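Local coordinates for protein MmeI (PDB 5HR4) that acts as a Type IIL restriction-modification enzyme that binds DNA and probably methylates adenine using S-adenosyl-L-methionine, at residues K353-T358 and V406-G411; L841-N846 and P862-K867; C690-G695 and M734-I739. All coordinates share one frame; numbering follows the deposited sequence.

Contact 1: K353-T358 and V406-G411; sequences KLRGLT and VDQFFG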
loop_
_atom_site.group_PDB
_atom_site.type_symbol
_atom_site.label_atom_id
_atom_site.label_comp_id
_atom_site.label_asym_id
_atom_site.label_seq_id
_atom_site.Cartn_x
_atom_site.Cartn_y
_atom_site.Cartn_z
ATOM N N LYS A 353 -14.494 -7.349 30.224
ATOM C CA LYS A 353 -14.195 -7.794 28.866
ATOM C C LYS A 353 -13.357 -6.765 28.115
ATOM O O LYS A 353 -12.443 -7.136 27.372
ATOM C CB LYS A 353 -15.476 -8.099 28.084
ATOM C CG LYS A 353 -15.199 -8.934 26.826
ATOM C CD LYS A 353 -15.895 -8.387 25.579
ATOM C CE LYS A 353 -17.282 -8.980 25.396
ATOM N NZ LYS A 353 -17.928 -8.533 24.128
ATOM N N LEU A 354 -13.642 -5.469 28.298
ATOM C CA LEU A 354 -12.821 -4.452 27.645
ATOM C C LEU A 354 -11.395 -4.467 28.181
ATOM O O LEU A 354 -10.440 -4.349 27.409
ATOM C CB LEU A 354 -13.447 -3.060 27.794
ATOM C CG LEU A 354 -14.763 -2.801 27.027
ATOM C CD1 LEU A 354 -15.326 -1.410 27.274
ATOM C CD2 LEU A 354 -14.581 -2.995 25.540
ATOM N N ARG A 355 -11.221 -4.657 29.493
ATOM C CA ARG A 355 -9.882 -4.639 30.077
ATOM C C ARG A 355 -9.017 -5.782 29.563
ATOM O O ARG A 355 -7.792 -5.639 29.483
ATOM C CB ARG A 355 -9.963 -4.703 31.605
ATOM C CG ARG A 355 -8.604 -4.800 32.327
ATOM C CD ARG A 355 -7.687 -3.612 32.011
ATOM N NE ARG A 355 -6.408 -3.724 32.710
ATOM C CZ ARG A 355 -5.229 -3.320 32.236
ATOM N NH1 ARG A 355 -5.127 -2.760 31.040
ATOM N NH2 ARG A 355 -4.141 -3.474 32.973
ATOM N N GLY A 356 -9.622 -6.915 29.209
ATOM C CA GLY A 356 -8.866 -8.081 28.797
ATOM C C GLY A 356 -8.589 -8.202 27.313
ATOM O O GLY A 356 -8.080 -9.242 26.889
ATOM N N LEU A 357 -8.917 -7.184 26.510
ATOM C CA LEU A 357 -8.705 -7.217 25.065
ATOM C C LEU A 357 -7.280 -6.792 24.731
ATOM O O LEU A 357 -6.793 -5.785 25.254
ATOM C CB LEU A 357 -9.688 -6.289 24.355
ATOM C CG LEU A 357 -11.182 -6.578 24.253
ATOM C CD1 LEU A 357 -11.823 -5.411 23.528
ATOM C CD2 LEU A 357 -11.468 -7.871 23.499
ATOM N N THR A 358 -6.618 -7.538 23.851
ATOM C CA THR A 358 -5.249 -7.220 23.448
ATOM C C THR A 358 -5.194 -6.953 21.949
ATOM O O THR A 358 -5.895 -7.611 21.163
ATOM C CB THR A 358 -4.272 -8.348 23.820
ATOM O OG1 THR A 358 -4.762 -9.600 23.331
ATOM C CG2 THR A 358 -4.129 -8.457 25.315
ATOM N N VAL A 406 -2.339 1.043 28.474
ATOM C CA VAL A 406 -1.424 0.741 27.378
ATOM C C VAL A 406 -0.869 -0.676 27.443
ATOM O O VAL A 406 -0.474 -1.221 26.415
ATOM C CB VAL A 406 -0.290 1.783 27.362
ATOM C CG1 VAL A 406 -0.877 3.161 27.144
ATOM C CG2 VAL A 406 0.458 1.759 28.694
ATOM N N ASP A 407 -0.856 -1.302 28.602
ATOM C CA ASP A 407 -0.348 -2.687 28.596
ATOM C C ASP A 407 -1.209 -3.623 27.791
ATOM O O ASP A 407 -0.978 -4.820 27.808
ATOM C CB ASP A 407 -0.179 -3.235 30.023
ATOM C CG ASP A 407 -1.432 -3.077 30.888
ATOM O OD1 ASP A 407 -2.558 -3.005 30.356
ATOM O OD2 ASP A 407 -1.282 -3.053 32.133
ATOM N N GLN A 408 -2.216 -3.167 27.067
ATOM C CA GLN A 408 -3.018 -4.031 26.220
ATOM C C GLN A 408 -2.578 -3.982 24.761
ATOM O O GLN A 408 -3.184 -4.654 23.919
ATOM C CB GLN A 408 -4.501 -3.654 26.345
ATOM C CG GLN A 408 -4.956 -3.549 27.785
ATOM C CD GLN A 408 -6.365 -2.975 27.959
ATOM O OE1 GLN A 408 -6.589 -2.114 28.813
ATOM N NE2 GLN A 408 -7.311 -3.443 27.150
ATOM N N PHE A 409 -1.512 -3.252 24.443
ATOM C CA PHE A 409 -1.128 -3.039 23.056
ATOM C C PHE A 409 0.288 -3.538 22.785
ATOM O O PHE A 409 1.211 -3.313 23.578
ATOM C CB PHE A 409 -1.307 -1.566 22.704
ATOM C CG PHE A 409 -2.736 -1.126 22.796
ATOM C CD1 PHE A 409 -3.288 -0.756 24.016
ATOM C CD2 PHE A 409 -3.549 -1.145 21.672
ATOM C CE1 PHE A 409 -4.651 -0.365 24.100
ATOM C CE2 PHE A 409 -4.883 -0.762 21.746
ATOM C CZ PHE A 409 -5.437 -0.380 22.967
ATOM N N PHE A 410 0.431 -4.226 21.651
ATOM C CA PHE A 410 1.591 -5.024 21.299
ATOM C C PHE A 410 1.940 -4.731 19.849
ATOM O O PHE A 410 1.040 -4.638 19.010
ATOM C CB PHE A 410 1.295 -6.532 21.464
ATOM C CG PHE A 410 0.987 -6.962 22.886
ATOM C CD1 PHE A 410 -0.299 -6.856 23.410
ATOM C CD2 PHE A 410 1.984 -7.503 23.694
ATOM C CE1 PHE A 410 -0.581 -7.265 24.732
ATOM C CE2 PHE A 410 1.713 -7.901 25.007
ATOM C CZ PHE A 410 0.431 -7.777 25.523
ATOM N N GLY A 411 3.230 -4.606 19.537
ATOM C CA GLY A 411 3.620 -4.271 18.180
ATOM C C GLY A 411 5.043 -4.677 17.858
ATOM O O GLY A 411 5.909 -4.721 18.740
#
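Two acceptors of 406-411 line the edge of the Arg355 guanidinium, the carboxylate of Asp407 and the amide oxygen of Gln408. With Asp407 the grip is end-on: Arg355 NH2 bonds Asp407 OD2 at 3.0 Å and NH1 bonds OD1 at 2.7 Å, each oxygen offering its syn lone pair. The planes of the two groups are 30° apart, close to coplanar, consistent with the end-on, two-nitrogen grip. NH1 of Arg355 also reaches OE1 of Gln408 at 2.7 Å; the acceptor lies in the guanidinium plane, but the donor sits above the carbonyl plane of the amide. Arg355 gets there with CG anti to its backbone N and a bend at chi2 (59°) that swings the chain toward its partners.

These segments belong to the Rossmann-like methyltransferase domain. Helix 344-355 ends at Arg355 and leads into strand 359-361, which continues through helix 368-388, a beta-alpha-beta crossover, to the parallel neighbouring strand 409-413.

Gln408 ties the helix end to this second strand. From an extended chain, its NE2 gives a nearly straight bond (171°) to Leu357 O at 3.1 Å, within both the carbonyl and amide planes, and a weak one to Leu354 O. OE1 is gripped a second time by the backbone N of Asn405, which fixes the amide's rotation. Beyond it, CG2 of Thr358 touches CE1 of Phe410 at 3.8 Å, while the Phe410 ring stacks with His455 and Thr358 OG1 bonds to Lys474 O.

Contact 2: L841-N846 and P862-K867; sequences LKARSN and PSELLK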
loop_
_atom_site.group_PDB
_atom_site.type_symbol
_atom_site.label_atom_id
_atom_site.label_comp_id
_atom_site.label_asym_id
_atom_site.label_seq_id
_atom_site.Cartn_x
_atom_site.Cartn_y
_atom_site.Cartn_z
ATOM N N LEU A 841 -14.677 -1.826 -37.408
ATOM C CA LEU A 841 -13.574 -1.221 -38.153
ATOM C C LEU A 841 -14.054 -0.039 -38.989
ATOM O O LEU A 841 -13.490 1.061 -38.906
ATOM C CB LEU A 841 -12.893 -2.262 -39.044
ATOM C CG LEU A 841 -11.880 -3.205 -38.395
ATOM C CD1 LEU A 841 -11.053 -3.842 -39.480
ATOM C CD2 LEU A 841 -11.001 -2.484 -37.372
ATOM N N LYS A 842 -15.110 -0.248 -39.786
ATOM C CA LYS A 842 -15.651 0.836 -40.600
ATOM C C LYS A 842 -16.057 2.017 -39.729
ATOM O O LYS A 842 -15.702 3.167 -40.021
ATOM C CB LYS A 842 -16.836 0.338 -41.428
ATOM N N ALA A 843 -16.777 1.740 -38.633
ATOM C CA ALA A 843 -17.217 2.794 -37.722
ATOM C C ALA A 843 -16.051 3.671 -37.282
ATOM O O ALA A 843 -16.185 4.901 -37.194
ATOM C CB ALA A 843 -17.911 2.168 -36.509
ATOM N N ARG A 844 -14.893 3.048 -37.013
ATOM C CA ARG A 844 -13.682 3.788 -36.665
ATOM C C ARG A 844 -13.209 4.658 -37.821
ATOM O O ARG A 844 -12.909 5.844 -37.637
ATOM C CB ARG A 844 -12.572 2.818 -36.267
ATOM C CG ARG A 844 -12.659 2.234 -34.870
ATOM C CD ARG A 844 -11.680 1.074 -34.751
ATOM N NE ARG A 844 -11.674 0.473 -33.425
ATOM C CZ ARG A 844 -10.739 -0.375 -33.010
ATOM N NH1 ARG A 844 -9.749 -0.719 -33.826
ATOM N NH2 ARG A 844 -10.796 -0.879 -31.783
ATOM N N SER A 845 -13.118 4.075 -39.023
ATOM C CA SER A 845 -12.602 4.810 -40.182
ATOM C C SER A 845 -13.349 6.127 -40.409
ATOM O O SER A 845 -12.722 7.161 -40.661
ATOM C CB SER A 845 -12.661 3.934 -41.438
ATOM N N ASN A 846 -14.686 6.122 -40.278
ATOM C CA ASN A 846 -15.505 7.313 -40.534
ATOM C C ASN A 846 -15.191 8.513 -39.643
ATOM O O ASN A 846 -15.973 9.466 -39.596
ATOM C CB ASN A 846 -16.995 7.003 -40.363
ATOM C CG ASN A 846 -17.528 6.064 -41.424
ATOM O OD1 ASN A 846 -17.179 6.168 -42.606
ATOM N ND2 ASN A 846 -18.380 5.132 -41.005
ATOM N N PRO A 862 -18.389 8.005 -30.403
ATOM C CA PRO A 862 -19.508 8.203 -31.334
ATOM C C PRO A 862 -20.529 7.078 -31.202
ATOM O O PRO A 862 -20.188 5.937 -30.874
ATOM C CB PRO A 862 -18.829 8.206 -32.712
ATOM C CG PRO A 862 -17.588 7.382 -32.517
ATOM C CD PRO A 862 -17.136 7.627 -31.086
ATOM N N SER A 863 -21.806 7.414 -31.435
ATOM C CA SER A 863 -22.841 6.397 -31.264
ATOM C C SER A 863 -22.762 5.338 -32.358
ATOM O O SER A 863 -23.203 4.197 -32.161
ATOM C CB SER A 863 -24.234 7.039 -31.223
ATOM O OG SER A 863 -24.464 7.881 -32.339
ATOM N N GLU A 864 -22.203 5.690 -33.511
ATOM C CA GLU A 864 -22.050 4.695 -34.564
ATOM C C GLU A 864 -21.080 3.590 -34.149
ATOM O O GLU A 864 -21.264 2.426 -34.531
ATOM C CB GLU A 864 -21.597 5.381 -35.857
ATOM C CG GLU A 864 -21.525 4.472 -37.064
ATOM C CD GLU A 864 -20.636 5.039 -38.151
ATOM O OE1 GLU A 864 -20.260 6.234 -38.054
ATOM O OE2 GLU A 864 -20.297 4.280 -39.089
ATOM N N LEU A 865 -20.063 3.924 -33.341
ATOM C CA LEU A 865 -19.140 2.897 -32.862
ATOM C C LEU A 865 -19.786 2.053 -31.776
ATOM O O LEU A 865 -19.688 0.818 -31.796
ATOM C CB LEU A 865 -17.851 3.533 -32.348
ATOM C CG LEU A 865 -16.723 2.550 -31.990
ATOM C CD1 LEU A 865 -16.418 1.586 -33.121
ATOM C CD2 LEU A 865 -15.478 3.316 -31.585
ATOM N N LEU A 866 -20.462 2.704 -30.827
ATOM C CA LEU A 866 -21.164 1.966 -29.784
ATOM C C LEU A 866 -22.098 0.924 -30.383
ATOM O O LEU A 866 -22.211 -0.195 -29.862
ATOM C CB LEU A 866 -21.943 2.933 -28.899
ATOM C CG LEU A 866 -22.696 2.222 -27.787
ATOM C CD1 LEU A 866 -21.742 1.342 -26.955
ATOM C CD2 LEU A 866 -23.404 3.249 -26.930
ATOM N N LYS A 867 -22.754 1.265 -31.500
ATOM C CA LYS A 867 -23.706 0.341 -32.099
ATOM C C LYS A 867 -23.003 -0.908 -32.617
ATOM O O LYS A 867 -23.394 -2.036 -32.282
ATOM C CB LYS A 867 -24.488 1.045 -33.209
#
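Two helix ends of the C-terminal domain meet here as an antiparallel pair. The last turn of helix 827-845 runs beside the first turn of helix 863-880, with segment axes 8.7 Å apart at closest approach and N-to-C directions at 171°. The chain reverses between them through a connection that includes the short helix 852-856. Pro862 occupies the N-cap position of the second helix, and Asn846 is the first residue beyond the first.

Apolar packing centres on Ala843, whose CB points at the other helix and whose small size suits the close backbone approach: its CA lies 5.2 Å from the CA of Leu865. Leu865, with CG anti to its backbone N (chi1 -172°), brings CD1 to within 3.7 Å of Ala843 CB. The same methyl comes near the aliphatic part of Arg844, at 4.2 Å from CG. Arg844 itself starts away from the partner helix and extends from CG to NE, carrying the guanidinium to partners elsewhere: NH2 bonds the hydroxyl of Tyr856 and NH1 bonds Ile762 O. Phe786 of helix 783-790 packs against its side chain, joining the pair to the neighbouring helix.

Polar contact lies at the solvent-facing margin and joins Asn846 with Glu864. The extended Glu864 chain crosses the gap and carries its carboxylate to the C-terminal end of helix 827-845. There Glu864 OE2 also rests 3.7 Å from Ala843 CA. Amide and carboxylate planes differ by 28°, nearly coplanar, and Asn846 ND2 donates to the syn lone pair of Glu864 OE2 at 2.8 Å.

Contact 3: C690-G695 and M734-I739; sequences CLWLDG and MKFFYI. With nucleotides of chain B.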
loop_
_atom_site.group_PDB
_atom_site.type_symbol
_atom_site.label_atom_id
_atom_site.label_comp_id
_atom_site.label_asym_id
_atom_site.label_seq_id
_atom_site.Cartn_x
_atom_site.Cartn_y
_atom_site.Cartn_z
ATOM N N CYS A 690 12.278 3.453 -34.502
ATOM C CA CYS A 690 13.437 2.756 -33.975
ATOM C C CYS A 690 14.427 2.426 -35.085
ATOM O O CYS A 690 14.041 2.244 -36.242
ATOM C CB CYS A 690 13.039 1.462 -33.257
ATOM S SG CYS A 690 12.335 0.148 -34.314
ATOM N N LEU A 691 15.715 2.369 -34.717
ATOM C CA LEU A 691 16.756 1.736 -35.523
ATOM C C LEU A 691 16.606 0.229 -35.403
ATOM O O LEU A 691 16.883 -0.333 -34.341
ATOM C CB LEU A 691 18.138 2.142 -35.031
ATOM C CG LEU A 691 18.949 3.155 -35.835
ATOM C CD1 LEU A 691 18.793 2.936 -37.326
ATOM C CD2 LEU A 691 18.446 4.498 -35.473
ATOM N N TRP A 692 16.191 -0.444 -36.478
ATOM C CA TRP A 692 15.943 -1.889 -36.430
ATOM C C TRP A 692 17.089 -2.608 -37.140
ATOM O O TRP A 692 17.144 -2.653 -38.373
ATOM C CB TRP A 692 14.590 -2.242 -37.035
ATOM C CG TRP A 692 14.261 -3.682 -36.894
ATOM C CD1 TRP A 692 14.282 -4.631 -37.874
ATOM C CD2 TRP A 692 13.877 -4.355 -35.692
ATOM N NE1 TRP A 692 13.924 -5.855 -37.363
ATOM C CE2 TRP A 692 13.671 -5.713 -36.020
ATOM C CE3 TRP A 692 13.671 -3.940 -34.371
ATOM C CZ2 TRP A 692 13.276 -6.658 -35.074
ATOM C CZ3 TRP A 692 13.276 -4.879 -33.431
ATOM C CH2 TRP A 692 13.083 -6.225 -33.790
ATOM N N LEU A 693 17.980 -3.211 -36.347
ATOM C CA LEU A 693 19.235 -3.770 -36.832
ATOM C C LEU A 693 19.283 -5.290 -36.829
ATOM O O LEU A 693 20.309 -5.853 -37.231
ATOM C CB LEU A 693 20.392 -3.222 -36.002
ATOM C CG LEU A 693 20.370 -1.697 -36.015
ATOM C CD1 LEU A 693 21.305 -1.133 -34.986
ATOM C CD2 LEU A 693 20.729 -1.199 -37.404
ATOM N N ASP A 694 18.215 -5.971 -36.399
ATOM C CA ASP A 694 18.139 -7.424 -36.526
ATOM C C ASP A 694 18.398 -7.823 -37.975
ATOM O O ASP A 694 17.599 -7.513 -38.869
ATOM C CB ASP A 694 16.778 -7.958 -36.052
ATOM C CG ASP A 694 16.777 -9.477 -35.846
ATOM O OD1 ASP A 694 17.754 -10.017 -35.274
ATOM O OD2 ASP A 694 15.795 -10.133 -36.254
ATOM N N GLY A 695 19.535 -8.473 -38.212
ATOM C CA GLY A 695 19.905 -8.900 -39.543
ATOM C C GLY A 695 20.433 -7.776 -40.409
ATOM O O GLY A 695 20.076 -7.667 -41.590
ATOM N N MET A 734 23.436 -4.523 -31.121
ATOM C CA MET A 734 22.609 -3.894 -32.141
ATOM C C MET A 734 21.235 -4.527 -32.258
ATOM O O MET A 734 20.407 -4.044 -33.029
ATOM C CB MET A 734 23.312 -3.895 -33.507
ATOM C CG MET A 734 24.110 -5.104 -33.863
ATOM S SD MET A 734 24.857 -4.779 -35.477
ATOM C CE MET A 734 23.753 -5.658 -36.574
ATOM N N LYS A 735 20.969 -5.577 -31.500
ATOM C CA LYS A 735 19.701 -6.268 -31.520
ATOM C C LYS A 735 18.966 -5.945 -30.230
ATOM O O LYS A 735 19.590 -5.791 -29.178
ATOM C CB LYS A 735 19.901 -7.781 -31.661
ATOM C CG LYS A 735 20.356 -8.209 -33.048
ATOM C CD LYS A 735 20.603 -9.709 -33.139
ATOM C CE LYS A 735 21.535 -10.029 -34.318
ATOM N NZ LYS A 735 22.929 -9.475 -34.171
ATOM N N PHE A 736 17.642 -5.814 -30.328
ATOM C CA PHE A 736 16.828 -5.630 -29.139
ATOM C C PHE A 736 17.111 -6.765 -28.163
ATOM O O PHE A 736 17.502 -7.868 -28.558
ATOM C CB PHE A 736 15.325 -5.598 -29.494
ATOM C CG PHE A 736 14.807 -4.252 -29.974
ATOM C CD1 PHE A 736 15.653 -3.297 -30.514
ATOM C CD2 PHE A 736 13.448 -3.952 -29.887
ATOM C CE1 PHE A 736 15.163 -2.072 -30.959
ATOM C CE2 PHE A 736 12.944 -2.722 -30.333
ATOM C CZ PHE A 736 13.811 -1.781 -30.863
ATOM N N PHE A 737 16.906 -6.485 -26.876
ATOM C CA PHE A 737 17.105 -7.498 -25.848
ATOM C C PHE A 737 16.204 -8.712 -26.061
ATOM O O PHE A 737 16.671 -9.852 -26.020
ATOM C CB PHE A 737 16.870 -6.880 -24.478
ATOM C CG PHE A 737 16.830 -7.872 -23.369
ATOM C CD1 PHE A 737 15.622 -8.327 -22.880
ATOM C CD2 PHE A 737 18.002 -8.329 -22.786
ATOM C CE1 PHE A 737 15.580 -9.230 -21.842
ATOM C CE2 PHE A 737 17.971 -9.248 -21.735
ATOM C CZ PHE A 737 16.762 -9.694 -21.262
ATOM N N TYR A 738 14.900 -8.502 -26.236
ATOM C CA TYR A 738 14.007 -9.577 -26.643
ATOM C C TYR A 738 13.353 -9.191 -27.959
ATOM O O TYR A 738 12.850 -8.072 -28.096
ATOM C CB TYR A 738 12.950 -9.876 -25.585
ATOM C CG TYR A 738 11.969 -10.967 -25.983
ATOM C CD1 TYR A 738 12.389 -12.284 -26.138
ATOM C CD2 TYR A 738 10.614 -10.678 -26.194
ATOM C CE1 TYR A 738 11.493 -13.288 -26.497
ATOM C CE2 TYR A 738 9.698 -11.677 -26.556
ATOM C CZ TYR A 738 10.147 -12.978 -26.696
ATOM O OH TYR A 738 9.273 -13.975 -27.058
ATOM N N ILE A 739 13.389 -10.106 -28.925
ATOM C CA ILE A 739 12.885 -9.876 -30.274
ATOM C C ILE A 739 11.800 -10.907 -30.545
ATOM O O ILE A 739 12.004 -12.109 -30.328
ATOM C CB ILE A 739 13.998 -9.958 -31.342
ATOM C CG1 ILE A 739 14.980 -8.790 -31.214
ATOM C CG2 ILE A 739 13.412 -9.931 -32.732
ATOM C CD1 ILE A 739 15.938 -8.667 -32.393
ATOM P P DA B 2 9.994 -17.353 -26.885
ATOM O OP1 DA B 2 9.301 -18.641 -27.126
ATOM O OP2 DA B 2 9.836 -16.268 -27.884
ATOM O "O5'" DA B 2 9.597 -16.697 -25.459
ATOM C "C5'" DA B 2 9.171 -17.523 -24.354
ATOM C "C4'" DA B 2 8.743 -16.689 -23.139
ATOM O "O4'" DA B 2 9.899 -16.289 -22.353
ATOM C "C3'" DA B 2 7.962 -15.391 -23.428
ATOM O "O3'" DA B 2 6.875 -15.298 -22.506
ATOM C "C2'" DA B 2 9.009 -14.308 -23.147
ATOM C "C1'" DA B 2 9.716 -14.946 -21.968
ATOM N N9 DA B 2 11.010 -14.359 -21.604
ATOM C C8 DA B 2 11.992 -13.890 -22.438
ATOM N N7 DA B 2 13.043 -13.428 -21.800
ATOM C C5 DA B 2 12.730 -13.619 -20.455
ATOM C C6 DA B 2 13.425 -13.343 -19.250
ATOM N N6 DA B 2 14.637 -12.792 -19.201
ATOM N N1 DA B 2 12.820 -13.658 -18.091
ATOM C C2 DA B 2 11.609 -14.205 -18.129
ATOM N N3 DA B 2 10.865 -14.511 -19.184
ATOM C C4 DA B 2 11.488 -14.189 -20.326
ATOM P P DT B 3 5.463 -14.667 -22.946
ATOM O OP1 DT B 3 4.416 -15.104 -21.989
ATOM O OP2 DT B 3 5.254 -15.060 -24.353
ATOM O "O5'" DT B 3 5.722 -13.075 -22.830
ATOM C "C5'" DT B 3 5.267 -12.299 -21.690
ATOM C "C4'" DT B 3 5.862 -12.779 -20.380
ATOM O "O4'" DT B 3 7.323 -12.699 -20.420
ATOM C "C3'" DT B 3 5.443 -11.956 -19.153
ATOM O "O3'" DT B 3 5.298 -12.807 -18.025
ATOM C "C2'" DT B 3 6.648 -11.032 -18.969
ATOM C "C1'" DT B 3 7.761 -12.013 -19.262
ATOM N N1 DT B 3 9.063 -11.385 -19.540
ATOM C C2 DT B 3 9.918 -11.109 -18.497
ATOM O O2 DT B 3 9.646 -11.336 -17.338
ATOM N N3 DT B 3 11.109 -10.545 -18.864
ATOM C C4 DT B 3 11.538 -10.253 -20.151
ATOM O O4 DT B 3 12.634 -9.744 -20.380
ATOM C C5 DT B 3 10.601 -10.577 -21.198
ATOM C C7 DT B 3 10.941 -10.291 -22.627
ATOM C C6 DT B 3 9.423 -11.124 -20.846
ATOM P P DT B 1 15.763 -14.315 -28.608
ATOM O OP1 DT B 1 14.913 -13.459 -29.473
ATOM O OP2 DT B 1 17.118 -14.746 -29.049
ATOM O "O5'" DT B 1 14.914 -15.608 -28.163
ATOM C "C5'" DT B 1 14.695 -15.868 -26.774
ATOM C "C4'" DT B 1 13.888 -17.140 -26.555
ATOM O "O4'" DT B 1 14.558 -17.976 -25.580
ATOM C "C3'" DT B 1 12.473 -16.917 -26.030
ATOM O "O3'" DT B 1 11.547 -17.762 -26.728
ATOM C "C2'" DT B 1 12.547 -17.256 -24.527
ATOM C "C1'" DT B 1 13.937 -17.860 -24.313
ATOM N N1 DT B 1 14.832 -17.041 -23.389
ATOM C C2 DT B 1 14.486 -16.874 -22.055
ATOM O O2 DT B 1 13.475 -17.343 -21.551
ATOM N N3 DT B 1 15.377 -16.119 -21.324
ATOM C C4 DT B 1 16.552 -15.531 -21.782
ATOM O O4 DT B 1 17.288 -14.869 -21.053
ATOM C C5 DT B 1 16.850 -15.751 -23.176
ATOM C C7 DT B 1 18.091 -15.167 -23.781
ATOM C C6 DT B 1 15.995 -16.488 -23.896
#
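Tyr738 leaves the backbone with CG anti to its N (chi1 178°) and runs toward chain B of the DNA. Its CB lies 3.6 Å from the methyl carbon C7 of DT3 of chain B, and CG and CD2 touch the same methyl. CD1 comes to 4.1 Å from C8 of DA2 of chain B, and CE1 to 3.8 Å from C3' of DT1 of chain B. At the tip, OH donates a hydrogen bond to the phosphate oxygen OP2 of DA2 of chain B at 2.5 Å, with OP2 at the ring edge. An alanine here would remove the ring and its hydroxyl, and so would probably weaken the hold on that phosphate and the packing beside the thymine methyl.

The neighbouring Phe737 puts CE1 3.3 Å from O4 of DT3 of chain B, at the base edge that faces the major groove. Phe737 and Tyr738 both face Lys645 in a classic beta bulge, which is consistent with two successive aromatics of the target recognition domain both reaching the DNA.

The side chains flanking them pack mainly on the protein. Phe736 offers one face to Trp692 in a T-shaped pair: CZ3 of the indole stands 3.6 Å above the Phe736 plane, over the ring centre, and the planes meet at 75°. Cys690 CB lies at the edge of the same Phe736 ring. At the next atom of the same indole edge, Trp692 CH2 meets Ile739 CG2 tip to tip at 3.9 Å, and Ile739 CD1 continues onto the carboxyl group of Asp694. The CB of Asp694 lies over one indole face. Separately, Leu693 CD1 packs on Met734 CB, the two side chains crossing at about a right angle.

In the fold
Contact 1 comes first along the chain, then contact 3, then contact 2, each closing before the next opens. They fall in three different domains: methyltransferase, target recognition and C-terminal. Contact 1 joins helix 344-355 to strand 409-413 of the large mixed sheet, across the chain's centre from the other two, with its centre about 63 Å from the centre of each. Contacts 2 and 3 are nearer, about 36 Å between centres and about 22 Å between nearest atoms, and none touch. No sheet or helix is shared, so packing within the methyltransferase fold, the packing of 690-695 behind the DNA-contacting segment 734-739, and helix pairing in 841-846 with 862-867 occupy separate parts of one elongated chain.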